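Local coordinates for protein extracellular sialidase/neuraminidase, putative (Aspergillus fumigatus, PDB 2XZI) that hydrolyses sialic acid glycosides as a beta-propeller KDNase, probably an exo-acting sialidase that releases the deaminated sugar KDN, at residues S120-D132 with D136-E148. Numbering follows the deposited sequence.
With KDM (deamino-alpha-neuraminic acid), chain C.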
loop_
_atom_site.group_PDB
_atom_site.type_symbol
_atom_site.label_atom_id
_atom_site.label_comp_id
_atom_site.label_asym_id
_atom_site.label_seq_id
_atom_site.Cartn_x
_atom_site.Cartn_y
_atom_site.Cartn_z
ATOM N N SER A 120 2.376 -10.280 5.125
ATOM C CA SER A 120 3.334 -11.330 4.816
ATOM C C SER A 120 4.359 -11.435 5.952
ATOM O O SER A 120 4.625 -10.449 6.664
ATOM C CB SER A 120 4.048 -11.005 3.500
ATOM O OG SER A 120 3.145 -10.980 2.393
ATOM N N TRP A 121 4.910 -12.639 6.133
ATOM C CA TRP A 121 5.957 -12.879 7.117
ATOM C C TRP A 121 7.014 -13.772 6.494
ATOM O O TRP A 121 6.687 -14.649 5.677
ATOM C CB TRP A 121 5.355 -13.598 8.327
ATOM C CG TRP A 121 6.345 -13.995 9.360
ATOM C CD1 TRP A 121 6.729 -13.243 10.424
ATOM C CD2 TRP A 121 7.062 -15.241 9.459
ATOM N NE1 TRP A 121 7.648 -13.923 11.177
ATOM C CE2 TRP A 121 7.875 -15.151 10.611
ATOM C CE3 TRP A 121 7.116 -16.412 8.676
ATOM C CZ2 TRP A 121 8.730 -16.196 11.016
ATOM C CZ3 TRP A 121 7.980 -17.450 9.079
ATOM C CH2 TRP A 121 8.768 -17.325 10.235
ATOM N N ASN A 122 8.262 -13.576 6.892
ATOM C CA ASN A 122 9.309 -14.590 6.718
ATOM C C ASN A 122 10.217 -14.604 7.931
ATOM O O ASN A 122 10.261 -13.636 8.711
ATOM C CB ASN A 122 10.121 -14.434 5.408
ATOM C CG ASN A 122 10.746 -13.068 5.257
ATOM O OD1 ASN A 122 10.200 -12.193 4.587
ATOM N ND2 ASN A 122 11.903 -12.866 5.895
ATOM N N GLY A 123 10.967 -15.692 8.070
ATOM C CA GLY A 123 11.859 -15.873 9.205
ATOM C C GLY A 123 13.051 -14.955 9.246
ATOM O O GLY A 123 13.453 -14.393 8.225
ATOM N N ALA A 124 13.636 -14.858 10.445
ATOM C CA ALA A 124 14.752 -13.955 10.762
ATOM C C ALA A 124 16.023 -14.195 9.942
ATOM O O ALA A 124 16.835 -13.283 9.761
ATOM C CB ALA A 124 15.076 -14.031 12.261
ATOM N N THR A 125 16.196 -15.423 9.458
ATOM C CA THR A 125 17.445 -15.813 8.815
ATOM C C THR A 125 17.226 -16.167 7.357
ATOM O O THR A 125 18.088 -16.780 6.730
ATOM C CB THR A 125 18.116 -17.004 9.538
ATOM O OG1 THR A 125 17.225 -18.126 9.540
ATOM C CG2 THR A 125 18.507 -16.622 10.982
ATOM N N TYR A 126 16.070 -15.782 6.815
ATOM C CA TYR A 126 15.786 -15.970 5.388
ATOM C C TYR A 126 15.640 -14.643 4.654
ATOM O O TYR A 126 15.238 -13.630 5.247
ATOM C CB TYR A 126 14.515 -16.793 5.189
ATOM C CG TYR A 126 14.639 -18.217 5.634
ATOM C CD1 TYR A 126 14.414 -18.569 6.961
ATOM C CD2 TYR A 126 15.005 -19.223 4.738
ATOM C CE1 TYR A 126 14.540 -19.881 7.390
ATOM C CE2 TYR A 126 15.129 -20.535 5.160
ATOM C CZ TYR A 126 14.895 -20.852 6.485
ATOM O OH TYR A 126 15.012 -22.155 6.916
ATOM N N SER A 127 15.963 -14.659 3.363
ATOM C CA SER A 127 15.746 -13.516 2.483
ATOM C C SER A 127 15.350 -13.995 1.095
ATOM O O SER A 127 15.587 -15.157 0.756
ATOM C CB SER A 127 16.978 -12.608 2.430
ATOM O OG SER A 127 18.070 -13.235 1.765
ATOM N N GLN A 128 14.743 -13.108 0.305
ATOM C CA GLN A 128 14.260 -13.457 -1.022
ATOM C C GLN A 128 15.343 -14.096 -1.893
ATOM O O GLN A 128 15.109 -15.138 -2.508
ATOM C CB GLN A 128 13.643 -12.227 -1.701
ATOM C CG GLN A 128 12.964 -12.551 -3.039
ATOM C CD GLN A 128 12.136 -11.402 -3.568
ATOM O OE1 GLN A 128 12.310 -10.248 -3.170
ATOM N NE2 GLN A 128 11.225 -11.713 -4.483
ATOM N N ASN A 129 16.522 -13.485 -1.924
ATOM C CA ASN A 129 17.620 -13.991 -2.752
ATOM C C ASN A 129 18.540 -14.970 -2.025
ATOM O O ASN A 129 19.202 -15.787 -2.667
ATOM C CB ASN A 129 18.443 -12.838 -3.316
ATOM C CG ASN A 129 17.631 -11.919 -4.203
ATOM O OD1 ASN A 129 16.764 -12.363 -4.956
ATOM N ND2 ASN A 129 17.922 -10.626 -4.130
ATOM N N GLY A 130 18.575 -14.904 -0.696
ATOM C CA GLY A 130 19.536 -15.683 0.077
ATOM C C GLY A 130 20.932 -15.087 0.012
ATOM O O GLY A 130 21.217 -14.222 -0.826
ATOM N N LYS A 131 21.795 -15.539 0.916
ATOM C CA LYS A 131 23.196 -15.080 0.997
ATOM C C LYS A 131 23.348 -13.573 1.222
ATOM O O LYS A 131 24.345 -12.964 0.818
ATOM C CB LYS A 131 24.007 -15.534 -0.224
ATOM C CG LYS A 131 23.946 -17.029 -0.500
ATOM C CD LYS A 131 24.475 -17.848 0.663
ATOM C CE LYS A 131 24.508 -19.328 0.319
ATOM N NZ LYS A 131 24.955 -20.137 1.491
ATOM N N ASP A 132 22.342 -12.975 1.852
ATOM C CA ASP A 132 22.415 -11.588 2.292
ATOM C C ASP A 132 22.997 -11.533 3.702
ATOM O O ASP A 132 22.777 -12.440 4.514
ATOM C CB ASP A 132 21.025 -10.963 2.269
ATOM C CG ASP A 132 20.489 -10.800 0.870
ATOM O OD1 ASP A 132 21.125 -10.095 0.047
ATOM O OD2 ASP A 132 19.432 -11.380 0.576
ATOM N N ASP A 136 24.373 -8.655 12.273
ATOM C CA ASP A 136 25.320 -9.382 13.139
ATOM C C ASP A 136 26.324 -10.248 12.371
ATOM O O ASP A 136 27.120 -10.981 12.978
ATOM C CB ASP A 136 24.569 -10.219 14.180
ATOM C CG ASP A 136 23.824 -11.406 13.575
ATOM O OD1 ASP A 136 23.853 -11.605 12.335
ATOM O OD2 ASP A 136 23.184 -12.144 14.355
ATOM N N GLY A 137 26.269 -10.192 11.041
ATOM C CA GLY A 137 27.173 -10.987 10.207
ATOM C C GLY A 137 26.620 -12.317 9.726
ATOM O O GLY A 137 27.223 -12.949 8.850
ATOM N N THR A 138 25.495 -12.752 10.300
ATOM C CA THR A 138 24.791 -13.968 9.862
ATOM C C THR A 138 24.445 -13.860 8.381
ATOM O O THR A 138 24.004 -12.815 7.915
ATOM C CB THR A 138 23.468 -14.185 10.649
ATOM O OG1 THR A 138 23.743 -14.279 12.048
ATOM C CG2 THR A 138 22.723 -15.460 10.200
ATOM N N VAL A 139 24.647 -14.944 7.643
ATOM C CA VAL A 139 24.335 -14.989 6.222
ATOM C C VAL A 139 22.967 -15.664 6.040
ATOM O O VAL A 139 22.737 -16.749 6.563
ATOM C CB VAL A 139 25.453 -15.750 5.466
ATOM C CG1 VAL A 139 25.158 -15.852 3.974
ATOM C CG2 VAL A 139 26.814 -15.062 5.711
ATOM N N THR A 140 22.047 -15.017 5.320
ATOM C CA THR A 140 20.691 -15.568 5.182
ATOM C C THR A 140 20.611 -16.775 4.249
ATOM O O THR A 140 21.418 -16.919 3.330
ATOM C CB THR A 140 19.686 -14.546 4.625
ATOM O OG1 THR A 140 20.049 -14.198 3.285
ATOM C CG2 THR A 140 19.585 -13.306 5.509
ATOM N N LYS A 141 19.621 -17.628 4.512
ATOM C CA LYS A 141 19.231 -18.700 3.613
ATOM C C LYS A 141 18.206 -18.124 2.648
ATOM O O LYS A 141 17.468 -17.201 3.006
ATOM C CB LYS A 141 18.597 -19.852 4.391
ATOM C CG LYS A 141 19.556 -20.567 5.351
ATOM C CD LYS A 141 18.831 -21.531 6.279
ATOM C CE LYS A 141 18.091 -20.818 7.410
ATOM N NZ LYS A 141 18.965 -19.984 8.296
ATOM N N LYS A 142 18.147 -18.670 1.438
ATOM C CA LYS A 142 17.144 -18.262 0.462
ATOM C C LYS A 142 15.769 -18.763 0.876
ATOM O O LYS A 142 15.614 -19.896 1.295
ATOM C CB LYS A 142 17.510 -18.770 -0.938
ATOM C CG LYS A 142 16.622 -18.215 -2.038
ATOM C CD LYS A 142 17.070 -18.649 -3.437
ATOM C CE LYS A 142 16.130 -18.055 -4.492
ATOM N NZ LYS A 142 16.596 -18.258 -5.899
ATOM N N ILE A 143 14.769 -17.889 0.780
ATOM C CA ILE A 143 13.387 -18.291 0.984
ATOM C C ILE A 143 13.116 -19.541 0.138
ATOM O O ILE A 143 13.456 -19.589 -1.047
ATOM C CB ILE A 143 12.432 -17.126 0.621
ATOM C CG1 ILE A 143 12.493 -16.019 1.687
ATOM C CG2 ILE A 143 11.001 -17.616 0.442
ATOM C CD1 ILE A 143 11.740 -16.290 2.942
ATOM N N ASP A 144 12.538 -20.556 0.766
ATOM C CA ASP A 144 12.307 -21.836 0.086
ATOM C C ASP A 144 10.912 -22.362 0.396
ATOM O O ASP A 144 10.100 -21.656 0.989
ATOM C CB ASP A 144 13.421 -22.849 0.439
ATOM C CG ASP A 144 13.462 -23.206 1.918
ATOM O OD1 ASP A 144 12.422 -23.189 2.611
ATOM O OD2 ASP A 144 14.578 -23.526 2.405
ATOM N N SER A 145 10.604 -23.595 -0.001
ATOM C CA SER A 145 9.246 -24.083 0.121
ATOM C C SER A 145 8.964 -24.807 1.440
ATOM O O SER A 145 7.882 -25.357 1.629
ATOM C CB SER A 145 8.912 -24.983 -1.068
ATOM O OG SER A 145 9.597 -26.220 -0.947
ATOM N N THR A 146 9.918 -24.790 2.367
ATOM C CA THR A 146 9.714 -25.437 3.666
ATOM C C THR A 146 8.841 -24.542 4.532
ATOM O O THR A 146 8.715 -23.341 4.268
ATOM C CB THR A 146 11.037 -25.679 4.413
ATOM O OG1 THR A 146 11.600 -24.418 4.812
ATOM C CG2 THR A 146 12.036 -26.459 3.547
ATOM N N TRP A 147 8.239 -25.118 5.569
ATOM C CA TRP A 147 7.387 -24.359 6.478
ATOM C C TRP A 147 8.159 -23.223 7.149
ATOM O O TRP A 147 7.668 -22.099 7.251
ATOM C CB TRP A 147 6.778 -25.288 7.523
ATOM C CG TRP A 147 5.802 -24.627 8.452
ATOM C CD1 TRP A 147 5.941 -24.465 9.806
ATOM C CD2 TRP A 147 4.545 -24.039 8.101
ATOM N NE1 TRP A 147 4.841 -23.824 10.318
ATOM C CE2 TRP A 147 3.966 -23.554 9.297
ATOM C CE3 TRP A 147 3.841 -23.887 6.898
ATOM C CZ2 TRP A 147 2.722 -22.915 9.323
ATOM C CZ3 TRP A 147 2.604 -23.250 6.927
ATOM C CH2 TRP A 147 2.059 -22.773 8.134
ATOM N N GLU A 148 9.387 -23.500 7.559
ATOM C CA GLU A 148 10.220 -22.509 8.237
ATOM C C GLU A 148 10.786 -21.446 7.292
ATOM O O GLU A 148 10.977 -20.289 7.690
ATOM C CB GLU A 148 11.370 -23.216 8.971
ATOM C CG GLU A 148 10.928 -24.271 9.983
ATOM C CD GLU A 148 10.504 -25.616 9.356
ATOM O OE1 GLU A 148 10.833 -25.899 8.172
ATOM O OE2 GLU A 148 9.835 -26.402 10.068
HETATM C C2 KDM C . 11.013 -4.339 -3.044
HETATM C C1 KDM C . 11.191 -3.083 -3.888
HETATM C C3 KDM C . 10.391 -3.990 -1.678
HETATM C C4 KDM C . 9.574 -5.159 -1.055
HETATM C C5 KDM C . 9.829 -6.531 -1.692
HETATM C C6 KDM C . 9.572 -6.438 -3.217
HETATM C C7 KDM C . 10.024 -7.690 -3.985
HETATM C C8 KDM C . 9.576 -7.613 -5.455
HETATM C C9 KDM C . 10.062 -8.822 -6.236
HETATM O O5 KDM C . 9.015 -7.556 -1.067
HETATM O O1A KDM C . 11.255 -1.975 -3.305
HETATM O O1B KDM C . 11.278 -3.272 -5.124
HETATM O O4 KDM C . 9.904 -5.230 0.332
HETATM O O6 KDM C . 10.224 -5.280 -3.836
HETATM O O7 KDM C . 11.450 -7.785 -3.920
HETATM O O8 KDM C . 8.145 -7.582 -5.549
HETATM O O9 KDM C . 9.392 -9.977 -5.705
HETATM O O2 KDM C . 12.339 -4.851 -2.869
HETATM O O HOH W 1 10.493 -17.893 6.395
HETATM O O HOH W 2 14.904 -24.200 5.043
HETATM O O HOH W 3 18.897 -16.111 -5.396
HETATM O O HOH W 4 22.826 -19.369 3.386
#
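Tyr126 and Lys141 meet on one side of a short parallel pairing, strand 126-127 against 141-142. The lysine runs over one face of the phenol ring, its CE 3.3 Å from Tyr126 CZ, and bends at chi3 (-76°) and chi4 (-59°), which turns NZ back to donate to Thr125 OG1 at 2.8 Å; the ammonium also makes a cation-pi contact with that ring face. At the ring edge lies the backbone of Lys142. Ile143 CD1 sits 3.6 Å from Tyr126 CB and also packs against the side chain of Asn122. Beyond the phenol, a water links Tyr126 OH to Asp144 OD2.

The backbones are joined by Lys141 N to Thr125 O, Ser127 N to Lys141 O and Ile143 N to Ser127 O. On the other side of the pairing Thr140 OG1 donates to Ser127 OG at 2.7 Å and accepts from Asp132 N at 3.0 Å. Ser127 OG in turn donates a hydrogen bond to Asp132 OD2, on its anti lone pair, 2.6 Å away. Thr140 is gripped by its main chain too, its N giving to Asp132 O at 2.8 Å and its O receiving Lys131 N. The backbones pass closely where Gly130 CA lies 3.5 Å from Lys142 CA.

Gln128, pointing away from segment 136-148, extends into the pocket: OE1 accepts from O7 of the bound KDN and NE2 donates to its O9. Asp64 and Arg302 are among the residues that complete the site. The hydrogen-bonded chain from Thr140 OG1 through Ser127 OG to the Asp132 carboxylate thus ties down the turn after Gln128, consistent with a fixed backbone in this propeller loop, from which the extended side chain reaches O7 and O9.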